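Long-range contacts in putative alpha-galactosidase/melibiase (PDB 4OGZ), which probably hydrolyses terminal, non-reducing alpha-D-galactose residues of alpha-D-galactosides, as a family 27 glycoside hydrolase: residues 38-49 with 71-81; 8-17 with 127-135. All coordinates share one frame; numbering follows the deposited sequence.

Contact 1: 38-49 with 71-81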
loop_
_atom_site.group_PDB
_atom_site.type_symbol
_atom_site.label_atom_id
_atom_site.label_comp_id
_atom_site.label_asym_id
_atom_site.label_seq_id
_atom_site.Cartn_x
_atom_site.Cartn_y
_atom_site.Cartn_z
ATOM N N GLU A 38 -3.712 13.159 -21.050
ATOM C CA GLU A 38 -4.941 13.178 -21.811
ATOM C C GLU A 38 -5.166 11.857 -22.545
ATOM O O GLU A 38 -4.254 11.257 -23.072
ATOM C CB GLU A 38 -4.920 14.326 -22.806
ATOM C CG GLU A 38 -6.250 14.510 -23.530
ATOM C CD GLU A 38 -6.294 15.707 -24.479
ATOM O OE1 GLU A 38 -6.303 16.866 -23.989
ATOM O OE2 GLU A 38 -6.344 15.493 -25.711
ATOM N N ARG A 39 -6.414 11.423 -22.561
ATOM C CA ARG A 39 -6.825 10.233 -23.278
ATOM C C ARG A 39 -7.338 10.594 -24.671
ATOM O O ARG A 39 -7.810 11.698 -24.889
ATOM C CB ARG A 39 -7.926 9.508 -22.490
ATOM C CG ARG A 39 -7.428 8.421 -21.565
ATOM C CD ARG A 39 -6.275 8.850 -20.663
ATOM N NE ARG A 39 -5.804 7.702 -19.911
ATOM C CZ ARG A 39 -4.851 7.720 -18.983
ATOM N NH1 ARG A 39 -4.198 8.842 -18.695
ATOM N NH2 ARG A 39 -4.522 6.588 -18.368
ATOM N N PRO A 40 -7.298 9.652 -25.609
ATOM C CA PRO A 40 -6.815 8.296 -25.432
ATOM C C PRO A 40 -5.296 8.226 -25.457
ATOM O O PRO A 40 -4.629 9.125 -25.982
ATOM C CB PRO A 40 -7.409 7.545 -26.628
ATOM C CG PRO A 40 -7.692 8.582 -27.634
ATOM C CD PRO A 40 -7.915 9.867 -26.919
ATOM N N ILE A 41 -4.787 7.163 -24.841
ATOM C CA ILE A 41 -3.375 6.847 -24.801
ATOM C C ILE A 41 -3.147 5.501 -25.468
ATOM O O ILE A 41 -3.966 4.613 -25.377
ATOM C CB ILE A 41 -2.900 6.838 -23.338
ATOM C CG1 ILE A 41 -2.750 8.282 -22.872
ATOM C CG2 ILE A 41 -1.587 6.086 -23.162
ATOM C CD1 ILE A 41 -2.342 8.444 -21.437
ATOM N N LYS A 42 -2.007 5.359 -26.130
ATOM C CA LYS A 42 -1.556 4.081 -26.647
ATOM C C LYS A 42 -0.168 3.760 -26.087
ATOM O O LYS A 42 0.699 4.628 -26.028
ATOM C CB LYS A 42 -1.458 4.117 -28.172
ATOM C CG LYS A 42 -1.852 2.828 -28.865
ATOM C CD LYS A 42 -1.448 2.864 -30.329
ATOM C CE LYS A 42 -1.571 1.486 -30.969
ATOM N NZ LYS A 42 -1.795 1.546 -32.439
ATOM N N TRP A 43 0.044 2.502 -25.734
ATOM C CA TRP A 43 1.261 2.092 -25.085
ATOM C C TRP A 43 2.085 1.202 -26.000
ATOM O O TRP A 43 1.559 0.520 -26.875
ATOM C CB TRP A 43 0.949 1.305 -23.830
ATOM C CG TRP A 43 0.503 2.082 -22.690
ATOM C CD1 TRP A 43 1.271 2.580 -21.690
ATOM C CD2 TRP A 43 -0.856 2.421 -22.371
ATOM N NE1 TRP A 43 0.470 3.222 -20.759
ATOM C CE2 TRP A 43 -0.838 3.129 -21.159
ATOM C CE3 TRP A 43 -2.076 2.184 -22.980
ATOM C CZ2 TRP A 43 -2.025 3.602 -20.535
ATOM C CZ3 TRP A 43 -3.246 2.663 -22.372
ATOM C CH2 TRP A 43 -3.203 3.346 -21.165
ATOM N N HIS A 44 3.389 1.220 -25.780
ATOM C CA HIS A 44 4.293 0.329 -26.486
ATOM C C HIS A 44 5.304 -0.184 -25.510
ATOM O O HIS A 44 5.633 0.484 -24.520
ATOM C CB HIS A 44 4.977 1.036 -27.684
ATOM C CG HIS A 44 3.998 1.580 -28.667
ATOM N ND1 HIS A 44 3.582 0.871 -29.776
ATOM C CD2 HIS A 44 3.279 2.731 -28.660
ATOM C CE1 HIS A 44 2.685 1.584 -30.437
ATOM N NE2 HIS A 44 2.484 2.717 -29.781
ATOM N N ALA A 45 5.761 -1.402 -25.775
ATOM C CA ALA A 45 6.767 -2.002 -24.951
ATOM C C ALA A 45 7.802 -2.621 -25.861
ATOM O O ALA A 45 7.456 -3.291 -26.805
ATOM C CB ALA A 45 6.158 -3.054 -24.055
ATOM N N GLU A 46 9.069 -2.363 -25.581
ATOM C CA GLU A 46 10.154 -3.021 -26.280
ATOM C C GLU A 46 10.871 -3.880 -25.245
ATOM O O GLU A 46 11.030 -3.508 -24.068
ATOM C CB GLU A 46 11.044 -1.987 -26.986
ATOM C CG GLU A 46 12.352 -2.506 -27.585
ATOM C CD GLU A 46 12.167 -3.499 -28.737
ATOM O OE1 GLU A 46 11.009 -3.815 -29.088
ATOM O OE2 GLU A 46 13.183 -3.966 -29.313
ATOM N N ASN A 47 11.229 -5.081 -25.652
ATOM C CA ASN A 47 11.994 -5.966 -24.777
ATOM C C ASN A 47 11.215 -6.645 -23.633
ATOM O O ASN A 47 11.781 -6.959 -22.592
ATOM C CB ASN A 47 13.153 -5.185 -24.148
ATOM C CG ASN A 47 14.406 -6.001 -24.125
ATOM O OD1 ASN A 47 14.720 -6.646 -25.112
ATOM N ND2 ASN A 47 15.091 -6.040 -22.980
ATOM N N LEU A 48 9.933 -6.888 -23.832
ATOM C CA LEU A 48 9.181 -7.681 -22.862
ATOM C C LEU A 48 9.724 -9.094 -22.831
ATOM O O LEU A 48 9.930 -9.662 -23.877
ATOM C CB LEU A 48 7.711 -7.763 -23.233
ATOM C CG LEU A 48 6.798 -6.630 -22.797
ATOM C CD1 LEU A 48 5.483 -6.817 -23.543
ATOM C CD2 LEU A 48 6.605 -6.590 -21.278
ATOM N N PRO A 49 9.926 -9.675 -21.633
ATOM C CA PRO A 49 10.420 -11.057 -21.574
ATOM C C PRO A 49 9.464 -12.056 -22.232
ATOM O O PRO A 49 8.263 -11.780 -22.337
ATOM C CB PRO A 49 10.505 -11.336 -20.072
ATOM C CG PRO A 49 9.591 -10.371 -19.440
ATOM C CD PRO A 49 9.629 -9.139 -20.301
ATOM N N TYR A 71 14.573 -8.323 -15.968
ATOM C CA TYR A 71 14.268 -7.896 -17.305
ATOM C C TYR A 71 13.916 -6.414 -17.378
ATOM O O TYR A 71 13.056 -5.937 -16.653
ATOM C CB TYR A 71 13.098 -8.686 -17.811
ATOM C CG TYR A 71 13.241 -10.155 -17.675
ATOM C CD1 TYR A 71 13.876 -10.908 -18.669
ATOM C CD2 TYR A 71 12.704 -10.831 -16.598
ATOM C CE1 TYR A 71 13.987 -12.283 -18.566
ATOM C CE2 TYR A 71 12.793 -12.209 -16.498
ATOM C CZ TYR A 71 13.445 -12.934 -17.485
ATOM O OH TYR A 71 13.550 -14.305 -17.374
ATOM N N LYS A 72 14.577 -5.693 -18.274
ATOM C CA LYS A 72 14.428 -4.254 -18.393
ATOM C C LYS A 72 13.669 -3.982 -19.694
ATOM O O LYS A 72 14.161 -4.230 -20.807
ATOM C CB LYS A 72 15.813 -3.571 -18.319
ATOM C CG LYS A 72 16.521 -3.756 -16.978
ATOM C CD LYS A 72 18.024 -3.407 -17.013
ATOM C CE LYS A 72 18.871 -4.400 -16.205
ATOM N NZ LYS A 72 20.158 -3.842 -15.685
ATOM N N VAL A 73 12.454 -3.490 -19.531
ATOM C CA VAL A 73 11.522 -3.266 -20.592
ATOM C C VAL A 73 11.417 -1.769 -20.811
ATOM O O VAL A 73 11.293 -1.010 -19.830
ATOM C CB VAL A 73 10.128 -3.826 -20.190
ATOM C CG1 VAL A 73 9.087 -3.559 -21.279
ATOM C CG2 VAL A 73 10.230 -5.315 -19.835
HETATM N N MSE A 74 11.353 -1.325 -22.064
HETATM C CA MSE A 74 11.197 0.109 -22.336
HETATM C C MSE A 74 9.771 0.323 -22.723
HETATM O O MSE A 74 9.297 -0.292 -23.656
HETATM C CB MSE A 74 12.148 0.627 -23.418
HETATM C CG MSE A 74 13.594 0.563 -22.898
HETATM SE SE MSE A 74 14.033 1.836 -21.421
HETATM C CE MSE A 74 12.852 3.317 -21.899
ATOM N N LEU A 75 9.082 1.177 -21.963
ATOM C CA LEU A 75 7.692 1.522 -22.209
ATOM C C LEU A 75 7.587 2.910 -22.816
ATOM O O LEU A 75 8.352 3.826 -22.487
ATOM C CB LEU A 75 6.878 1.478 -20.917
ATOM C CG LEU A 75 6.941 0.208 -20.050
ATOM C CD1 LEU A 75 6.163 0.417 -18.766
ATOM C CD2 LEU A 75 6.423 -0.994 -20.802
ATOM N N LYS A 76 6.648 3.042 -23.734
ATOM C CA LYS A 76 6.327 4.315 -24.292
ATOM C C LYS A 76 4.813 4.487 -24.238
ATOM O O LYS A 76 4.077 3.554 -24.524
ATOM C CB LYS A 76 6.856 4.398 -25.724
ATOM C CG LYS A 76 6.886 5.808 -26.289
ATOM C CD LYS A 76 7.834 5.965 -27.469
ATOM C CE LYS A 76 8.122 7.451 -27.690
ATOM N NZ LYS A 76 8.876 7.741 -28.937
ATOM N N ALA A 77 4.364 5.666 -23.825
ATOM C CA ALA A 77 2.964 6.032 -23.884
ATOM C C ALA A 77 2.807 7.266 -24.748
ATOM O O ALA A 77 3.589 8.218 -24.640
ATOM C CB ALA A 77 2.419 6.291 -22.487
ATOM N N GLU A 78 1.795 7.269 -25.603
ATOM C CA GLU A 78 1.622 8.381 -26.551
ATOM C C GLU A 78 0.191 8.847 -26.558
ATOM O O GLU A 78 -0.733 8.034 -26.412
ATOM C CB GLU A 78 2.077 7.963 -27.978
ATOM C CG GLU A 78 3.311 7.062 -27.993
ATOM C CD GLU A 78 3.918 6.845 -29.378
ATOM O OE1 GLU A 78 3.197 6.343 -30.259
ATOM O OE2 GLU A 78 5.124 7.154 -29.568
ATOM N N ASN A 79 0.005 10.163 -26.679
ATOM C CA ASN A 79 -1.317 10.721 -26.934
ATOM C C ASN A 79 -1.217 11.892 -27.932
ATOM O O ASN A 79 -0.148 12.153 -28.465
ATOM C CB ASN A 79 -2.045 11.115 -25.615
ATOM C CG ASN A 79 -1.356 12.234 -24.843
ATOM O OD1 ASN A 79 -0.498 12.952 -25.361
ATOM N ND2 ASN A 79 -1.766 12.409 -23.589
ATOM N N ALA A 80 -2.313 12.617 -28.141
ATOM C CA ALA A 80 -2.327 13.747 -29.067
ATOM C C ALA A 80 -1.385 14.887 -28.687
ATOM O O ALA A 80 -1.073 15.719 -29.516
ATOM C CB ALA A 80 -3.744 14.285 -29.210
ATOM N N LEU A 81 -0.897 14.916 -27.454
ATOM C CA LEU A 81 -0.029 16.011 -27.025
ATOM C C LEU A 81 1.436 15.633 -26.941
ATOM O O LEU A 81 2.285 16.509 -26.869
ATOM C CB LEU A 81 -0.492 16.532 -25.668
ATOM C CG LEU A 81 -1.973 16.956 -25.562
ATOM C CD1 LEU A 81 -2.286 17.434 -24.153
ATOM C CD2 LEU A 81 -2.330 18.034 -26.583
HETATM O O HOH W 1 -4.821 11.452 -27.292
#
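K42, H44 and E46 each exchange a pair of backbone hydrogen bonds with E78, K76 and M74, so that strands 42-46 and 71-79 run antiparallel with axes 4.6 Å apart. The shortest of the six joins H44 N to K76 O at 2.7 Å. Between these pairs lie the non-hydrogen-bonded pairs W43-A77 and A45-L75, where CA-H...O contacts also reach the carbonyls, as from W43 CA to K76 O. Asparagines extend the pairing at both ends. N47 ND2 gives K72 O a nearly straight bond of 3.0 Å (173° at the hydrogen), the acceptor lying in the amide plane. At the other end N79, with CG wedged between its backbone N and carbonyl carbon (chi1 64°), brings ND2 2.8 Å from E38 O, on a lone pair of that carbonyl. The same ND2 also bonds G11 O, while N79 OD1 takes L81 N in an Asx turn; a water links P40 O to A80 N. Strand 42-46 is an outermost strand of a four-stranded mixed sheet of the Ig-like domain; strand 82-92 pairs with the other edge of 71-79. W43, A45, L75 and A77 face inward: A77 CB sits 4.0 Å from W43 CD1, I41 CG2 covers one face of the indole, and W43 NE1 is satisfied by T35 OG1. Past the end of strand 42-46, L48 CD2 meets V73 CG1 at 3.9 Å. P49 CB lies over one face of the Y71 ring, 3.8 Å from its centroid, in a CH-pi contact, and the Y71 hydroxyl bonds E67 O.

Contact 2: 8-17 with 127-135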
loop_
_atom_site.group_PDB
_atom_site.type_symbol
_atom_site.label_atom_id
_atom_site.label_comp_id
_atom_site.label_asym_id
_atom_site.label_seq_id
_atom_site.Cartn_x
_atom_site.Cartn_y
_atom_site.Cartn_z
ATOM N N ILE A 8 -4.820 14.788 -13.706
ATOM C CA ILE A 8 -4.229 13.483 -14.028
ATOM C C ILE A 8 -4.479 13.047 -15.488
ATOM O O ILE A 8 -3.673 12.331 -16.091
ATOM C CB ILE A 8 -4.773 12.378 -13.066
ATOM C CG1 ILE A 8 -4.447 12.679 -11.605
ATOM C CG2 ILE A 8 -4.229 11.015 -13.430
ATOM C CD1 ILE A 8 -2.988 12.580 -11.241
ATOM N N PHE A 9 -5.589 13.494 -16.043
ATOM C CA PHE A 9 -5.981 13.157 -17.397
ATOM C C PHE A 9 -5.868 14.336 -18.353
ATOM O O PHE A 9 -6.667 14.487 -19.276
ATOM C CB PHE A 9 -7.412 12.608 -17.373
ATOM C CG PHE A 9 -7.567 11.411 -16.491
ATOM C CD1 PHE A 9 -6.782 10.295 -16.706
ATOM C CD2 PHE A 9 -8.480 11.397 -15.451
ATOM C CE1 PHE A 9 -6.911 9.193 -15.909
ATOM C CE2 PHE A 9 -8.623 10.280 -14.651
ATOM C CZ PHE A 9 -7.824 9.173 -14.881
ATOM N N GLU A 10 -4.856 15.161 -18.144
ATOM C CA GLU A 10 -4.544 16.219 -19.073
ATOM C C GLU A 10 -3.072 16.163 -19.397
ATOM O O GLU A 10 -2.294 15.603 -18.627
ATOM C CB GLU A 10 -4.897 17.541 -18.449
ATOM C CG GLU A 10 -6.390 17.740 -18.504
ATOM C CD GLU A 10 -6.772 19.081 -17.987
ATOM O OE1 GLU A 10 -6.519 19.307 -16.782
ATOM O OE2 GLU A 10 -7.284 19.899 -18.798
ATOM N N GLY A 11 -2.701 16.700 -20.555
ATOM C CA GLY A 11 -1.292 16.882 -20.876
ATOM C C GLY A 11 -0.643 15.708 -21.564
ATOM O O GLY A 11 -1.282 14.732 -21.908
ATOM N N LYS A 12 0.656 15.850 -21.790
ATOM C CA LYS A 12 1.487 14.793 -22.314
ATOM C C LYS A 12 1.386 13.573 -21.376
ATOM O O LYS A 12 1.096 13.723 -20.202
ATOM C CB LYS A 12 2.937 15.297 -22.448
ATOM N N PRO A 13 1.588 12.343 -21.908
ATOM C CA PRO A 13 1.610 11.168 -21.053
ATOM C C PRO A 13 2.704 11.257 -20.014
ATOM O O PRO A 13 3.699 11.939 -20.206
ATOM C CB PRO A 13 1.916 10.022 -22.033
ATOM C CG PRO A 13 1.410 10.518 -23.348
ATOM C CD PRO A 13 1.799 11.969 -23.320
ATOM N N CYS A 14 2.520 10.580 -18.901
ATOM C CA CYS A 14 3.622 10.428 -17.963
ATOM C C CYS A 14 3.446 9.077 -17.272
ATOM O O CYS A 14 2.450 8.853 -16.555
ATOM C CB CYS A 14 3.657 11.596 -16.992
ATOM S SG CYS A 14 4.908 11.433 -15.721
ATOM N N ILE A 15 4.404 8.185 -17.518
ATOM C CA ILE A 15 4.421 6.841 -17.011
ATOM C C ILE A 15 4.902 6.865 -15.569
ATOM O O ILE A 15 6.036 7.184 -15.284
ATOM C CB ILE A 15 5.324 5.905 -17.888
ATOM C CG1 ILE A 15 4.694 5.723 -19.261
ATOM C CG2 ILE A 15 5.507 4.560 -17.199
ATOM C CD1 ILE A 15 5.529 4.969 -20.262
ATOM N N ASN A 16 4.005 6.536 -14.650
ATOM C CA ASN A 16 4.254 6.702 -13.246
ATOM C C ASN A 16 4.766 5.437 -12.568
ATOM O O ASN A 16 4.610 4.334 -13.093
ATOM C CB ASN A 16 2.964 7.189 -12.569
ATOM C CG ASN A 16 2.509 8.524 -13.128
ATOM O OD1 ASN A 16 3.344 9.400 -13.352
ATOM N ND2 ASN A 16 1.206 8.680 -13.385
ATOM N N PRO A 17 5.412 5.607 -11.410
ATOM C CA PRO A 17 5.881 4.488 -10.620
ATOM C C PRO A 17 4.705 3.583 -10.237
ATOM O O PRO A 17 3.571 4.047 -10.188
ATOM C CB PRO A 17 6.415 5.146 -9.347
ATOM C CG PRO A 17 6.695 6.554 -9.685
ATOM C CD PRO A 17 5.887 6.901 -10.900
ATOM N N VAL A 127 -10.354 3.276 -11.640
ATOM C CA VAL A 127 -10.065 3.452 -13.065
ATOM C C VAL A 127 -10.272 4.902 -13.486
ATOM O O VAL A 127 -9.442 5.485 -14.167
ATOM C CB VAL A 127 -10.949 2.521 -13.908
ATOM C CG1 VAL A 127 -11.000 2.967 -15.360
ATOM C CG2 VAL A 127 -10.429 1.102 -13.789
ATOM N N GLU A 128 -11.379 5.490 -13.052
ATOM C CA GLU A 128 -11.850 6.739 -13.572
ATOM C C GLU A 128 -11.374 7.952 -12.785
ATOM O O GLU A 128 -11.429 9.056 -13.301
ATOM C CB GLU A 128 -13.398 6.737 -13.573
ATOM C CG GLU A 128 -14.032 5.778 -14.583
ATOM C CD GLU A 128 -15.485 5.452 -14.281
ATOM O OE1 GLU A 128 -16.173 6.280 -13.627
ATOM O OE2 GLU A 128 -15.936 4.353 -14.683
ATOM N N ASN A 129 -10.885 7.771 -11.556
ATOM C CA ASN A 129 -10.640 8.927 -10.694
ATOM C C ASN A 129 -9.190 9.306 -10.542
ATOM O O ASN A 129 -8.902 10.210 -9.773
ATOM C CB ASN A 129 -11.275 8.730 -9.299
ATOM C CG ASN A 129 -10.584 7.656 -8.465
ATOM O OD1 ASN A 129 -9.485 7.204 -8.766
ATOM N ND2 ASN A 129 -11.249 7.239 -7.400
ATOM N N GLY A 130 -8.275 8.612 -11.249
ATOM C CA GLY A 130 -6.883 8.914 -11.116
ATOM C C GLY A 130 -6.042 7.936 -10.326
ATOM O O GLY A 130 -4.830 7.855 -10.564
HETATM N N MSE A 131 -6.648 7.173 -9.413
HETATM C CA MSE A 131 -5.859 6.331 -8.477
HETATM C C MSE A 131 -5.140 5.215 -9.199
HETATM O O MSE A 131 -3.960 4.952 -8.907
HETATM C CB MSE A 131 -6.704 5.762 -7.328
HETATM C CG MSE A 131 -7.233 6.916 -6.451
HETATM SE SE MSE A 131 -8.402 6.164 -5.068
HETATM C CE MSE A 131 -7.213 4.833 -4.234
ATOM N N ARG A 132 -5.803 4.555 -10.152
ATOM C CA ARG A 132 -5.119 3.500 -10.909
ATOM C C ARG A 132 -3.903 4.041 -11.631
ATOM O O ARG A 132 -2.862 3.357 -11.770
ATOM C CB ARG A 132 -6.051 2.822 -11.915
ATOM C CG ARG A 132 -5.463 1.594 -12.577
ATOM C CD ARG A 132 -6.434 0.861 -13.467
ATOM N NE ARG A 132 -6.723 1.608 -14.689
ATOM C CZ ARG A 132 -7.060 1.071 -15.854
ATOM N NH1 ARG A 132 -7.174 -0.240 -16.004
ATOM N NH2 ARG A 132 -7.308 1.858 -16.866
ATOM N N ASP A 133 -4.007 5.271 -12.103
ATOM C CA ASP A 133 -2.868 5.850 -12.850
ATOM C C ASP A 133 -1.749 6.409 -11.973
ATOM O O ASP A 133 -0.696 6.808 -12.490
ATOM C CB ASP A 133 -3.406 6.878 -13.854
ATOM C CG ASP A 133 -4.126 6.201 -14.985
ATOM O OD1 ASP A 133 -3.451 5.406 -15.674
ATOM O OD2 ASP A 133 -5.363 6.398 -15.164
ATOM N N LEU A 134 -1.958 6.368 -10.656
ATOM C CA LEU A 134 -0.916 6.633 -9.671
ATOM C C LEU A 134 -0.441 5.405 -8.944
ATOM O O LEU A 134 0.414 5.484 -8.040
ATOM C CB LEU A 134 -1.424 7.681 -8.665
ATOM C CG LEU A 134 -1.683 9.030 -9.324
ATOM C CD1 LEU A 134 -2.089 10.046 -8.273
ATOM C CD2 LEU A 134 -0.468 9.566 -10.076
ATOM N N GLY A 135 -0.893 4.238 -9.370
ATOM C CA GLY A 135 -0.288 2.993 -8.914
ATOM C C GLY A 135 -1.066 2.240 -7.897
ATOM O O GLY A 135 -0.642 1.165 -7.465
HETATM O O HOH W 2 2.937 6.555 -9.239
#
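The F9 ring meets mainly polar atoms: D133 OD2 lies in its plane at the edge, 3.3 Å from F9 CE1, and E128 O approaches CE2 at the same distance. OD2 thus faces the weakly positive hydrogens of the ring edge, with ring and carboxylate planes nearly perpendicular (87°). The other carboxylate oxygen, D133 OD1, is held by Y32 OH, T35 N and a salt bridge to R39, a network that probably favours the ionised form. G130, which leaves helical geometry with positive phi just after helix 116-128, lets I8 approach the turn, with I8 CG2 4.1 Å from G130 CA. The other branch of I8 carries CD1 to L134 CD1, 4.0 Å away. Only one direct hydrogen bond crosses the contact: N16 ND2 to D133 O, 2.8 Å and almost straight at 167°, with the acceptor in the amide plane. N16 CG lies anti to its carbonyl carbon (chi1 -61°), which directs the amide toward this turn; ND2 also bonds S36 OG. A water donates to both P17 O and L134 O. The arrangement is an interdomain junction, in which the N-terminal segment of the Ig-like domain packs on the loop that leads from helix 116-128 to strand 138-140 of the TIM barrel.

Overall arrangement
From the N terminus, residues 8-17 enter the Ig-like domain, and the chain passes strand 28-36 before reaching 38-49. Contact 1 then closes a loop of 21 residues, holding strand 42-46 against 71-79. Strand 82-92 follows, the chain crosses into the TIM barrel through strand 102-105 and helix 116-128, and contact 2 closes a much longer loop of 109 residues, within which contact 1 is wholly nested. Their centres are about 13 Å apart and they touch directly: G11 O probably also accepts from E38 N, and P13 packs on A77 and N79. Contact 1 thus joins strands within the Ig-like domain, whereas contact 2 ties that domain to the barrel.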